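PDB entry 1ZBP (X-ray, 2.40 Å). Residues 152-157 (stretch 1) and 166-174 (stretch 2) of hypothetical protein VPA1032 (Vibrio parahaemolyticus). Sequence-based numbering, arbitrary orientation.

Stretch 1 152-157: LGGYIE
Stretch 2 166-174: FLVPIASIN

Ile156 forms the apolar centre of this contact. Its chi1 is p (54°) and its chi2 is t. Its CD1 lies 3.4 Å from Ile173 CD1, and its CG2 lies 3.8 Å from Ile170 CG1. Ile156 CG1 is 4.1 Å from Val168 CB; Val168 has chi1 t. Both Ile170 and Ile173 are m at chi1 and t at chi2.

Side chains alternate faces along the strands, so Tyr155, Glu157, Leu167 and Pro169 point to the face opposite Ile156 and Val168. Tyr155 has chi1 m (-72°) and chi2 -99°. Its CE1 lies 3.6 Å from Pro169 CG, and its CB lies 4.0 Å from Leu167 CD2. Leu167 has an off-well chi1 of -95° and chi2 t. Leu167 CD2 is 4.1 Å from Glu157 CG. Glu157 is m, then t, with chi3 102°.

Except for Ile170 and Ile173, which come after the second strand, these side chains sit on two antiparallel strands, 155-157 and 166-169, with 148° between their directions. Tyr155 pairs with Pro169, Ile156 with Val168, and Glu157 with Leu167. The N and O atoms of Ile156 and Val168 face each other, so this pair makes both hydrogen bonds: Ile156 N to Val168 O is 2.8 Å, and Val168 N to Ile156 O is 3.0 Å. The flanking pairs are non-hydrogen-bonded. Strand phi/psi values are extended, from -122/152 at Tyr155 to -55/128 at Pro169.

The polar edge lies where the first strand begins. Leu152 to Tyr155 make a type II' turn, closed by Tyr155 N to Leu152 O at 2.9 Å. Gly153 has phi/psi 50/-113, a positive phi that favours glycine; Gly154 has -96/31. Gly154 O accepts a nearly linear hydrogen bond from Ile170 N at 2.6 Å. Water 1 donates to Gly154 O at 2.7 Å and accepts from Ala171 N at 3.0 Å, so it bridges the stretches. Residues 170-172 form a 3-10 segment; the Ser172 N to Pro169 O hydrogen bond (2.8 Å) ties it back to the end of the strand.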

# COMPACT_ATOMS: atom_id res chain seq x y z
N LEU A 152 4.12 5.94 -8.12
CA LEU A 152 2.95 6.48 -7.42
C LEU A 152 2.75 7.98 -7.66
O LEU A 152 1.62 8.43 -7.81
CB LEU A 152 3.07 6.19 -5.92
CG LEU A 152 2.36 4.95 -5.38
CD1 LEU A 152 2.18 3.89 -6.46
CD2 LEU A 152 3.12 4.42 -4.18
N GLY A 153 3.84 8.74 -7.69
CA GLY A 153 3.78 10.18 -7.92
C GLY A 153 2.79 10.96 -7.07
O GLY A 153 2.97 11.08 -5.86
N GLY A 154 1.75 11.50 -7.68
CA GLY A 154 0.78 12.25 -6.91
C GLY A 154 -0.41 11.39 -6.53
O GLY A 154 -1.52 11.90 -6.42
N TYR A 155 -0.18 10.09 -6.34
CA TYR A 155 -1.27 9.17 -5.99
C TYR A 155 -1.06 8.44 -4.67
O TYR A 155 0.06 8.22 -4.24
CB TYR A 155 -1.43 8.10 -7.08
CG TYR A 155 -2.03 8.59 -8.37
CD1 TYR A 155 -3.39 8.41 -8.64
CD2 TYR A 155 -1.25 9.25 -9.32
CE1 TYR A 155 -3.95 8.87 -9.82
CE2 TYR A 155 -1.81 9.72 -10.51
CZ TYR A 155 -3.16 9.52 -10.75
OH TYR A 155 -3.72 10.00 -11.92
N ILE A 156 -2.16 8.08 -4.01
CA ILE A 156 -2.06 7.28 -2.80
C ILE A 156 -2.78 6.00 -3.18
O ILE A 156 -3.55 5.97 -4.17
CB ILE A 156 -2.76 7.90 -1.56
CG1 ILE A 156 -4.21 8.24 -1.88
CG2 ILE A 156 -1.97 9.09 -1.05
CD1 ILE A 156 -5.06 8.41 -0.64
N GLU A 157 -2.53 4.95 -2.41
CA GLU A 157 -3.15 3.65 -2.68
C GLU A 157 -4.14 3.29 -1.56
O GLU A 157 -3.94 3.63 -0.39
CB GLU A 157 -2.07 2.57 -2.78
CG GLU A 157 -0.95 2.88 -3.78
CD GLU A 157 0.02 1.70 -3.95
OE1 GLU A 157 -0.07 0.97 -4.95
OE2 GLU A 157 0.89 1.50 -3.08
N PHE A 166 -7.56 0.73 -5.12
CA PHE A 166 -7.78 2.09 -5.63
C PHE A 166 -6.52 2.95 -5.71
O PHE A 166 -5.65 2.88 -4.84
CB PHE A 166 -8.80 2.84 -4.76
CG PHE A 166 -10.24 2.52 -5.06
CD1 PHE A 166 -10.79 1.29 -4.68
CD2 PHE A 166 -11.06 3.46 -5.70
CE1 PHE A 166 -12.14 1.01 -4.92
CE2 PHE A 166 -12.40 3.19 -5.95
CZ PHE A 166 -12.96 1.96 -5.55
N LEU A 167 -6.44 3.77 -6.75
CA LEU A 167 -5.35 4.71 -6.97
C LEU A 167 -6.05 6.06 -6.97
O LEU A 167 -6.81 6.38 -7.89
CB LEU A 167 -4.66 4.46 -8.31
CG LEU A 167 -3.42 3.56 -8.21
CD1 LEU A 167 -2.90 3.25 -9.61
CD2 LEU A 167 -2.34 4.26 -7.39
N VAL A 168 -5.79 6.84 -5.93
CA VAL A 168 -6.45 8.11 -5.77
C VAL A 168 -5.49 9.28 -5.73
O VAL A 168 -4.54 9.31 -4.94
CB VAL A 168 -7.31 8.10 -4.49
CG1 VAL A 168 -7.93 9.46 -4.26
CG2 VAL A 168 -8.38 7.02 -4.61
N PRO A 169 -5.71 10.26 -6.61
CA PRO A 169 -4.89 11.47 -6.73
C PRO A 169 -4.81 12.16 -5.37
O PRO A 169 -5.84 12.39 -4.75
CB PRO A 169 -5.66 12.32 -7.75
CG PRO A 169 -6.26 11.29 -8.63
CD PRO A 169 -6.76 10.25 -7.64
N ILE A 170 -3.60 12.46 -4.92
CA ILE A 170 -3.43 13.14 -3.64
C ILE A 170 -4.24 14.44 -3.70
O ILE A 170 -4.85 14.85 -2.71
CB ILE A 170 -1.94 13.44 -3.37
CG1 ILE A 170 -1.19 12.12 -3.19
CG2 ILE A 170 -1.79 14.32 -2.13
CD1 ILE A 170 0.32 12.29 -3.04
N ALA A 171 -4.29 15.05 -4.89
CA ALA A 171 -5.03 16.29 -5.12
C ALA A 171 -6.54 16.16 -4.87
O ALA A 171 -7.24 17.15 -4.63
CB ALA A 171 -4.80 16.77 -6.55
N SER A 172 -7.04 14.92 -4.94
CA SER A 172 -8.46 14.64 -4.71
C SER A 172 -8.77 14.46 -3.23
O SER A 172 -9.92 14.27 -2.86
CB SER A 172 -8.88 13.38 -5.46
OG SER A 172 -9.06 13.63 -6.85
N ILE A 173 -7.75 14.50 -2.38
CA ILE A 173 -7.95 14.31 -0.95
C ILE A 173 -8.33 15.59 -0.22
O ILE A 173 -7.69 16.63 -0.40
CB ILE A 173 -6.68 13.73 -0.25
CG1 ILE A 173 -6.36 12.34 -0.79
CG2 ILE A 173 -6.90 13.69 1.24
CD1 ILE A 173 -4.98 11.84 -0.42
N ASN A 174 -9.37 15.50 0.61
CA ASN A 174 -9.83 16.60 1.43
C ASN A 174 -9.31 16.36 2.86
O ASN A 174 -8.66 17.23 3.44
CB ASN A 174 -11.36 16.68 1.43
CG ASN A 174 -11.94 16.90 0.02
OD1 ASN A 174 -11.54 17.81 -0.71
ND2 ASN A 174 -12.91 16.06 -0.34
O HOH W 1 -2.26 14.43 -6.98